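Local coordinates for biliverdin reductase (Synechocystis sp., PDB 5B3T), which probably reduces biliverdin to bilirubin with NAD(P)H as hydride donor, binding the nucleotide through the Rossmann-fold domain of its Gfo/Idh/MocA family architecture, at residues A[68-73]-A[91-96]; A[106-111]-A[115-120]; A[125-130]-A[296-301]. One frame throughout, in Å; residues are numbered along the deposited sequence.

Contact 1 of 3, residues A[68-73]-A[91-96]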
loop_
_atom_site.group_PDB
_atom_site.type_symbol
_atom_site.label_atom_id
_atom_site.label_comp_id
_atom_site.label_asym_id
_atom_site.label_seq_id
_atom_site.Cartn_x
_atom_site.Cartn_y
_atom_site.Cartn_z
ATOM N N ALA A 68 18.559 14.822 0.652
ATOM C CA ALA A 68 19.902 14.583 0.135
ATOM C C ALA A 68 19.953 13.312 -0.703
ATOM O O ALA A 68 20.653 13.261 -1.722
ATOM C CB ALA A 68 20.906 14.507 1.286
ATOM N N LEU A 69 19.222 12.274 -0.290
ATOM C CA LEU A 69 19.208 11.024 -1.043
ATOM C C LEU A 69 18.685 11.236 -2.457
ATOM O O LEU A 69 19.311 10.807 -3.432
ATOM C CB LEU A 69 18.364 9.976 -0.311
ATOM C CG LEU A 69 18.274 8.575 -0.929
ATOM C CD1 LEU A 69 18.121 7.547 0.168
ATOM C CD2 LEU A 69 17.114 8.451 -1.914
ATOM N N ILE A 70 17.529 11.891 -2.589
ATOM C CA ILE A 70 16.899 12.012 -3.898
ATOM C C ILE A 70 17.666 12.955 -4.818
ATOM O O ILE A 70 17.471 12.914 -6.039
ATOM C CB ILE A 70 15.431 12.458 -3.753
ATOM C CG1 ILE A 70 15.338 13.830 -3.082
ATOM C CG2 ILE A 70 14.629 11.420 -2.973
ATOM C CD1 ILE A 70 14.925 14.941 -4.028
ATOM N N ASN A 71 18.538 13.801 -4.272
ATOM C CA ASN A 71 19.354 14.697 -5.082
ATOM C C ASN A 71 20.746 14.144 -5.367
ATOM O O ASN A 71 21.544 14.825 -6.020
ATOM C CB ASN A 71 19.473 16.067 -4.403
ATOM C CG ASN A 71 18.208 16.897 -4.533
ATOM O OD1 ASN A 71 17.948 17.490 -5.580
ATOM N ND2 ASN A 71 17.421 16.950 -3.466
ATOM N N ASP A 72 21.052 12.940 -4.901
ATOM C CA ASP A 72 22.351 12.319 -5.156
ATOM C C ASP A 72 22.496 12.026 -6.644
ATOM O O ASP A 72 21.657 11.311 -7.211
ATOM C CB ASP A 72 22.483 11.033 -4.334
ATOM C CG ASP A 72 23.873 10.407 -4.414
ATOM O OD1 ASP A 72 24.650 10.726 -5.337
ATOM O OD2 ASP A 72 24.188 9.577 -3.535
ATOM N N PRO A 73 23.526 12.550 -7.318
ATOM C CA PRO A 73 23.700 12.254 -8.749
ATOM C C PRO A 73 24.110 10.820 -9.042
ATOM O O PRO A 73 24.044 10.410 -10.208
ATOM C CB PRO A 73 24.794 13.241 -9.183
ATOM C CG PRO A 73 25.506 13.601 -7.928
ATOM C CD PRO A 73 24.479 13.565 -6.840
ATOM N N ALA A 91 7.922 11.830 -3.751
ATOM C CA ALA A 91 7.804 11.456 -5.158
ATOM C C ALA A 91 7.964 12.667 -6.071
ATOM O O ALA A 91 8.651 12.589 -7.095
ATOM C CB ALA A 91 6.461 10.773 -5.406
ATOM N N GLU A 92 7.335 13.791 -5.721
ATOM C CA GLU A 92 7.477 14.991 -6.542
ATOM C C GLU A 92 8.916 15.484 -6.554
ATOM O O GLU A 92 9.442 15.860 -7.609
ATOM C CB GLU A 92 6.543 16.095 -6.046
ATOM C CG GLU A 92 6.722 17.405 -6.800
ATOM C CD GLU A 92 5.678 18.446 -6.450
ATOM O OE1 GLU A 92 5.222 18.472 -5.288
ATOM O OE2 GLU A 92 5.317 19.243 -7.339
ATOM N N ALA A 93 9.572 15.489 -5.391
ATOM C CA ALA A 93 10.956 15.945 -5.329
ATOM C C ALA A 93 11.871 15.030 -6.132
ATOM O O ALA A 93 12.766 15.502 -6.843
ATOM C CB ALA A 93 11.419 16.027 -3.874
ATOM N N ALA A 94 11.657 13.715 -6.035
ATOM C CA ALA A 94 12.491 12.769 -6.772
ATOM C C ALA A 94 12.302 12.916 -8.276
ATOM O O ALA A 94 13.276 12.856 -9.037
ATOM C CB ALA A 94 12.178 11.340 -6.330
ATOM N N LEU A 95 11.058 13.101 -8.727
ATOM C CA LEU A 95 10.815 13.302 -10.152
ATOM C C LEU A 95 11.441 14.601 -10.640
ATOM O O LEU A 95 12.015 14.651 -11.733
ATOM C CB LEU A 95 9.314 13.293 -10.440
ATOM C CG LEU A 95 8.598 11.947 -10.325
ATOM C CD1 LEU A 95 7.088 12.128 -10.428
ATOM C CD2 LEU A 95 9.103 10.989 -11.391
ATOM N N GLN A 96 11.341 15.662 -9.838
ATOM C CA GLN A 96 11.946 16.933 -10.217
ATOM C C GLN A 96 13.462 16.825 -10.326
ATOM O O GLN A 96 14.077 17.531 -11.134
ATOM C CB GLN A 96 11.548 18.009 -9.211
ATOM C CG GLN A 96 10.082 18.423 -9.292
ATOM C CD GLN A 96 9.779 19.299 -10.497
ATOM O OE1 GLN A 96 10.634 19.516 -11.358
ATOM N NE2 GLN A 96 8.573 19.850 -10.534
#

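Contact 2 of 3, residues A[106-111]-A[115-120]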
loop_
_atom_site.group_PDB
_atom_site.type_symbol
_atom_site.label_atom_id
_atom_site.label_comp_id
_atom_site.label_asym_id
_atom_site.label_seq_id
_atom_site.Cartn_x
_atom_site.Cartn_y
_atom_site.Cartn_z
ATOM N N PRO A 106 0.638 4.338 -0.137
ATOM C CA PRO A 106 -0.016 5.388 -0.930
ATOM C C PRO A 106 0.829 6.094 -1.984
ATOM O O PRO A 106 2.054 6.175 -1.882
ATOM C CB PRO A 106 -0.435 6.397 0.137
ATOM C CG PRO A 106 0.647 6.297 1.147
ATOM C CD PRO A 106 1.028 4.839 1.194
ATOM N N LEU A 107 0.135 6.624 -2.994
ATOM C CA LEU A 107 0.773 7.441 -4.018
ATOM C C LEU A 107 0.860 8.902 -3.590
ATOM O O LEU A 107 1.893 9.550 -3.795
ATOM C CB LEU A 107 0.005 7.310 -5.337
ATOM C CG LEU A 107 0.215 8.349 -6.443
ATOM C CD1 LEU A 107 1.657 8.355 -6.924
ATOM C CD2 LEU A 107 -0.738 8.067 -7.601
ATOM N N ALA A 108 -0.204 9.434 -2.993
ATOM C CA ALA A 108 -0.254 10.838 -2.597
ATOM C C ALA A 108 -1.419 11.023 -1.631
ATOM O O ALA A 108 -2.180 10.089 -1.355
ATOM C CB ALA A 108 -0.387 11.757 -3.813
ATOM N N LEU A 109 -1.558 12.250 -1.125
ATOM C CA LEU A 109 -2.612 12.559 -0.165
ATOM C C LEU A 109 -3.949 12.842 -0.840
ATOM O O LEU A 109 -5.002 12.637 -0.224
ATOM C CB LEU A 109 -2.200 13.756 0.695
ATOM C CG LEU A 109 -1.043 13.537 1.672
ATOM C CD1 LEU A 109 -0.519 14.870 2.191
ATOM C CD2 LEU A 109 -1.494 12.652 2.823
ATOM N N THR A 110 -3.935 13.330 -2.079
ATOM C CA THR A 110 -5.160 13.657 -2.797
ATOM C C THR A 110 -5.044 13.183 -4.237
ATOM O O THR A 110 -3.942 13.025 -4.767
ATOM C CB THR A 110 -5.461 15.166 -2.790
ATOM O OG1 THR A 110 -4.502 15.850 -3.606
ATOM C CG2 THR A 110 -5.410 15.733 -1.378
ATOM N N TYR A 111 -6.203 12.963 -4.863
ATOM C CA TYR A 111 -6.242 12.601 -6.277
ATOM C C TYR A 111 -5.523 13.638 -7.132
ATOM O O TYR A 111 -4.807 13.287 -8.077
ATOM C CB TYR A 111 -7.697 12.442 -6.727
ATOM C CG TYR A 111 -7.883 11.923 -8.135
ATOM C CD1 TYR A 111 -7.866 10.561 -8.400
ATOM C CD2 TYR A 111 -8.100 12.795 -9.195
ATOM C CE1 TYR A 111 -8.046 10.080 -9.686
ATOM C CE2 TYR A 111 -8.284 12.323 -10.484
ATOM C CZ TYR A 111 -8.253 10.967 -10.724
ATOM O OH TYR A 111 -8.433 10.498 -12.004
ATOM N N LYS A 115 -2.468 12.944 -9.672
ATOM C CA LYS A 115 -2.484 13.297 -11.088
ATOM C C LYS A 115 -1.338 14.240 -11.432
ATOM O O LYS A 115 -0.742 14.133 -12.509
ATOM C CB LYS A 115 -3.828 13.926 -11.452
ATOM C CG LYS A 115 -5.009 12.996 -11.258
ATOM C CD LYS A 115 -4.999 11.864 -12.269
ATOM C CE LYS A 115 -5.369 12.373 -13.652
ATOM N NZ LYS A 115 -5.244 11.314 -14.687
ATOM N N LYS A 116 -1.022 15.173 -10.529
ATOM C CA LYS A 116 0.112 16.065 -10.749
ATOM C C LYS A 116 1.416 15.280 -10.824
ATOM O O LYS A 116 2.307 15.615 -11.614
ATOM C CB LYS A 116 0.172 17.114 -9.640
ATOM C CG LYS A 116 1.285 18.142 -9.799
ATOM C CD LYS A 116 1.266 19.148 -8.658
ATOM C CE LYS A 116 2.364 20.186 -8.814
ATOM N NZ LYS A 116 2.331 21.200 -7.723
ATOM N N LEU A 117 1.539 14.223 -10.018
ATOM C CA LEU A 117 2.717 13.363 -10.092
ATOM C C LEU A 117 2.755 12.589 -11.403
ATOM O O LEU A 117 3.826 12.419 -11.999
ATOM C CB LEU A 117 2.739 12.392 -8.909
ATOM C CG LEU A 117 2.951 12.968 -7.512
ATOM C CD1 LEU A 117 2.795 11.881 -6.458
ATOM C CD2 LEU A 117 4.319 13.600 -7.429
ATOM N N GLN A 118 1.601 12.093 -11.850
ATOM C CA GLN A 118 1.536 11.348 -13.103
ATOM C C GLN A 118 1.963 12.222 -14.279
ATOM O O GLN A 118 2.753 11.798 -15.130
ATOM C CB GLN A 118 0.118 10.816 -13.307
ATOM C CG GLN A 118 -0.122 10.106 -14.624
ATOM C CD GLN A 118 -1.594 9.833 -14.861
ATOM O OE1 GLN A 118 -2.443 10.689 -14.608
ATOM N NE2 GLN A 118 -1.906 8.635 -15.340
ATOM N N GLN A 119 1.448 13.451 -14.335
ATOM C CA GLN A 119 1.826 14.373 -15.402
ATOM C C GLN A 119 3.305 14.730 -15.329
ATOM O O GLN A 119 3.988 14.796 -16.357
ATOM C CB GLN A 119 0.963 15.633 -15.326
ATOM C CG GLN A 119 1.265 16.678 -16.393
ATOM C CD GLN A 119 1.158 16.131 -17.801
ATOM O OE1 GLN A 119 2.071 16.287 -18.611
ATOM N NE2 GLN A 119 0.036 15.488 -18.101
ATOM N N LEU A 120 3.819 14.961 -14.118
ATOM C CA LEU A 120 5.220 15.341 -13.962
ATOM C C LEU A 120 6.152 14.230 -14.430
ATOM O O LEU A 120 7.160 14.494 -15.097
ATOM C CB LEU A 120 5.503 15.704 -12.504
ATOM C CG LEU A 120 6.964 15.989 -12.148
ATOM C CD1 LEU A 120 7.482 17.200 -12.911
ATOM C CD2 LEU A 120 7.127 16.183 -10.648
#

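Contact 3 of 3, residues A[125-130]-A[296-301]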
loop_
_atom_site.group_PDB
_atom_site.type_symbol
_atom_site.label_atom_id
_atom_site.label_comp_id
_atom_site.label_asym_id
_atom_site.label_seq_id
_atom_site.Cartn_x
_atom_site.Cartn_y
_atom_site.Cartn_z
ATOM N N GLY A 125 9.750 12.194 -18.509
ATOM C CA GLY A 125 10.103 10.915 -19.104
ATOM C C GLY A 125 10.698 9.939 -18.113
ATOM O O GLY A 125 11.657 9.228 -18.441
ATOM N N LYS A 126 10.155 9.895 -16.899
ATOM C CA LYS A 126 10.652 9.026 -15.845
ATOM C C LYS A 126 9.543 8.096 -15.373
ATOM O O LYS A 126 8.355 8.420 -15.463
ATOM C CB LYS A 126 11.184 9.838 -14.656
ATOM C CG LYS A 126 12.413 10.674 -14.969
ATOM C CD LYS A 126 13.660 9.812 -15.089
ATOM C CE LYS A 126 14.796 10.586 -15.740
ATOM N NZ LYS A 126 16.096 9.869 -15.646
ATOM N N LEU A 127 9.949 6.937 -14.865
ATOM C CA LEU A 127 9.000 5.962 -14.349
ATOM C C LEU A 127 8.343 6.467 -13.070
ATOM O O LEU A 127 9.006 7.007 -12.180
ATOM C CB LEU A 127 9.707 4.633 -14.079
ATOM C CG LEU A 127 8.895 3.512 -13.426
ATOM C CD1 LEU A 127 7.769 3.055 -14.344
ATOM C CD2 LEU A 127 9.795 2.341 -13.037
ATOM N N LEU A 128 7.025 6.296 -12.990
ATOM C CA LEU A 128 6.279 6.452 -11.745
ATOM C C LEU A 128 5.440 5.193 -11.580
ATOM O O LEU A 128 4.426 5.026 -12.266
ATOM C CB LEU A 128 5.401 7.703 -11.750
ATOM C CG LEU A 128 4.513 7.876 -10.513
ATOM C CD1 LEU A 128 5.355 8.052 -9.257
ATOM C CD2 LEU A 128 3.565 9.050 -10.687
ATOM N N HIS A 129 5.874 4.308 -10.688
ATOM C CA HIS A 129 5.288 2.986 -10.533
ATOM C C HIS A 129 4.869 2.791 -9.084
ATOM O O HIS A 129 5.661 3.035 -8.167
ATOM C CB HIS A 129 6.288 1.907 -10.959
ATOM C CG HIS A 129 5.806 0.507 -10.743
ATOM N ND1 HIS A 129 4.725 -0.021 -11.412
ATOM C CD2 HIS A 129 6.273 -0.480 -9.941
ATOM C CE1 HIS A 129 4.542 -1.273 -11.026
ATOM N NE2 HIS A 129 5.468 -1.574 -10.135
ATOM N N VAL A 130 3.627 2.358 -8.879
ATOM C CA VAL A 130 3.073 2.157 -7.546
ATOM C C VAL A 130 2.462 0.765 -7.478
ATOM O O VAL A 130 1.698 0.373 -8.367
ATOM C CB VAL A 130 2.011 3.218 -7.197
ATOM C CG1 VAL A 130 1.464 2.983 -5.791
ATOM C CG2 VAL A 130 2.586 4.618 -7.325
ATOM N N ASP A 296 13.278 -4.800 -15.739
ATOM C CA ASP A 296 13.049 -5.068 -17.155
ATOM C C ASP A 296 12.710 -3.786 -17.903
ATOM O O ASP A 296 13.310 -3.478 -18.939
ATOM C CB ASP A 296 11.926 -6.098 -17.325
ATOM C CG ASP A 296 12.439 -7.473 -17.742
ATOM O OD1 ASP A 296 13.078 -8.169 -16.917
ATOM O OD2 ASP A 296 12.172 -7.877 -18.899
ATOM N N TYR A 297 11.756 -3.018 -17.381
ATOM C CA TYR A 297 11.354 -1.781 -18.044
ATOM C C TYR A 297 12.526 -0.818 -18.180
ATOM O O TYR A 297 12.738 -0.228 -19.244
ATOM C CB TYR A 297 10.199 -1.108 -17.291
ATOM C CG TYR A 297 9.889 0.256 -17.842
ATOM C CD1 TYR A 297 9.232 0.394 -19.058
ATOM C CD2 TYR A 297 10.277 1.408 -17.163
ATOM C CE1 TYR A 297 8.955 1.637 -19.574
ATOM C CE2 TYR A 297 10.003 2.651 -17.675
ATOM C CZ TYR A 297 9.343 2.760 -18.879
ATOM O OH TYR A 297 9.067 3.999 -19.392
ATOM N N LEU A 298 13.303 -0.650 -17.110
ATOM C CA LEU A 298 14.371 0.347 -17.126
ATOM C C LEU A 298 15.525 -0.044 -18.043
ATOM O O LEU A 298 16.197 0.835 -18.596
ATOM C CB LEU A 298 14.881 0.596 -15.703
ATOM C CG LEU A 298 13.849 1.171 -14.735
ATOM C CD1 LEU A 298 14.412 1.280 -13.326
ATOM C CD2 LEU A 298 13.355 2.525 -15.224
ATOM N N THR A 299 15.771 -1.338 -18.224
ATOM C CA THR A 299 16.917 -1.790 -19.003
ATOM C C THR A 299 16.577 -2.163 -20.441
ATOM O O THR A 299 17.439 -2.035 -21.319
ATOM C CB THR A 299 17.595 -2.993 -18.327
ATOM O OG1 THR A 299 16.647 -4.050 -18.159
ATOM C CG2 THR A 299 18.153 -2.590 -16.970
ATOM N N THR A 300 15.356 -2.624 -20.714
ATOM C CA THR A 300 14.968 -2.985 -22.071
ATOM C C THR A 300 13.740 -2.240 -22.576
ATOM O O THR A 300 13.378 -2.407 -23.746
ATOM C CB THR A 300 14.702 -4.495 -22.184
ATOM O OG1 THR A 300 13.458 -4.811 -21.546
ATOM C CG2 THR A 300 15.824 -5.289 -21.532
ATOM N N GLY A 301 13.088 -1.436 -21.742
ATOM C CA GLY A 301 11.902 -0.736 -22.184
ATOM C C GLY A 301 10.649 -1.571 -22.260
ATOM O O GLY A 301 9.609 -1.058 -22.688
#

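Contact 1 of 3, residues A[68-73]-A[91-96]
The backbones of helices 66-70 and 87-96 come within 5.3 Å of each other, measured from Ile70 CA to Ala94 CA, a separation that small residues on the second helix make possible. Ile70 supplies all of the first segment's side of the interface, and the methyls of Ala93 and Ala94 meet its two branches separately. CD1 of Ile70, at the end of the longer branch, lies 3.7 Å from Ala93 CB and also rests on the backbone of that turn, 3.6 Å from Ala93 O. The shorter branch is the looser one: CG2 of Ile70 stands 4.2 Å from Ala94 CB. This division follows from the first torsion, which sets CG1 between the backbone N and the carbonyl carbon (chi1 61°) and leaves CG2 anti to the carbonyl carbon. The second torsion, 108°, lies away from a staggered value and carries CD1 toward Ala93.

Beneath the pair, Ile70 and Ala94 both touch Val78 of strand 77-80, so the helix entering that strand and the helix leaving it meet over the same side chain. This is helix-to-helix packing on one face of the Rossmann sheet. Asp72 N bonds to Leu69 O at 3.1 Å, and Asp72 O accepts Lys99 NZ. With methyl groups opposed to methyl groups, and Ala93 O met across the segments by a methyl carbon, the contact has no directional bond between its segments; its 124 Å² of buried surface implies cohesion through shape and exclusion of water.

Contact 2 of 3, residues A[106-111]-A[115-120]
Lys115 runs beside Tyr111, one helical turn earlier, and its side chain can be followed atom by atom along that residue. CB of Lys115 lies 3.6 Å from Tyr111 O, the same oxygen that accepts the backbone N of Lys115 at 2.9 Å in the first turn of helix 111-124. CG of Lys115 comes over one face of the phenol, 3.4 Å from Tyr111 CE2; its line to the ring centroid is 30° off the normal, which meets the geometry of a CH-pi contact. Lys115 CD moves outward along the ring to 3.7 Å from Tyr111 CZ, and Lys115 CE is 4.0 Å from Tyr111 OH. Bends at chi2 (-69°) and chi3 (-72°) curl the chain so that Lys115 NZ reaches Gln118 OE1 at 2.9 Å, in the carbonyl plane and on a lone pair. Replacing Lys115 by an alanine would probably uncover this face of the Tyr111 ring and leave Gln118 OE1 without the lysine NZ that it accepts from.

A second, apolar patch lies deeper. Leu107 and Leu117 run antiparallel, one alongside the other, their CD1 atoms 3.7 Å apart, and Leu117 CD1 also touches Ala108 CB. Thr110 caps the helix start through OG1 to Met113 N.

The peptide bond between Tyr105, which binds NADP+ in this protein, and Pro106 is cis; Pro106 O bonds to His87 ND1. Around the contact, Leu117 packs on Ala91 of helix 87-96 and on Leu128 of strand 128-131, Leu107 on Val130 of that strand, and Lys115 on Leu312 of helix 309-325.

Contact 3 of 3, residues A[125-130]-A[296-301]
On the helical turn that presents Tyr297 and Leu298 to Leu127, one carbonyl oxygen is gripped twice by a single residue. Asp296 O accepts from Thr300 N at 2.8 Å and from Thr300 OG1 at 2.9 Å. The hydroxyl approaches from above the carbonyl plane, 42° out of it, so this bond does not lie on a lone pair. The turn ends helix 283-300, which belongs to the C-terminal alpha/beta part of the protein and here packs beside strand 128-131, an edge strand of the Rossmann sheet. Gly301 closes the helix: Gly301 N bonds to Tyr297 O at 2.8 Å and its phi is positive, with backbone angles at which a CB would press on Thr300 O.

The opposing segment also starts from a helix end, since Gly125 forms a Schellman motif after helix 111-124. Two residues later Leu127 points at the other helix and carries essentially all of its segment's side. Its first torsion (chi1 175°) places CG beside the carbonyl carbon, and the branch at CG then sends CD1 to Tyr297 and CD2 to Leu298. CD1 of Leu127 meets the Tyr297 ring obliquely, 4.0 Å from Tyr297 CE2, while Leu127 CB approaches the same carbon at 4.1 Å.

Polar bonds flank this apolar patch. His129 NE2 bonds to Asp290 OD1, about two turns before Tyr297 on helix 283-300, and Asp296 makes salt bridges to both Arg37 and Lys302. Val294 touches both Leu127 and His129, and Leu298 reaches His100 on the neighbouring strand. Leu298 meets Leu127 at about a right angle, the two CD2 methyls 4.2 Å apart.

In the fold
From the N terminus, contact 1 closes the excursion from helix 66-70 through strand 77-80 to helix 87-96, and so joins the helices before and after that strand. Contact 2 follows after strand 100-104 and is the most local, folding a loop onto the helix it leads into. Contact 3 opens directly after that helix but closes only 166 residues later, tying the lead-in to edge strand 128-131 to the end of helix 283-300. The three are in series, neither nested nor crossed, yet they touch: Leu95 packs on Leu120 and on Lys126, and Leu128 on Leu117. Contacts 1 and 2 stay within the Rossmann part, whereas contact 3 links it to the C-terminal part.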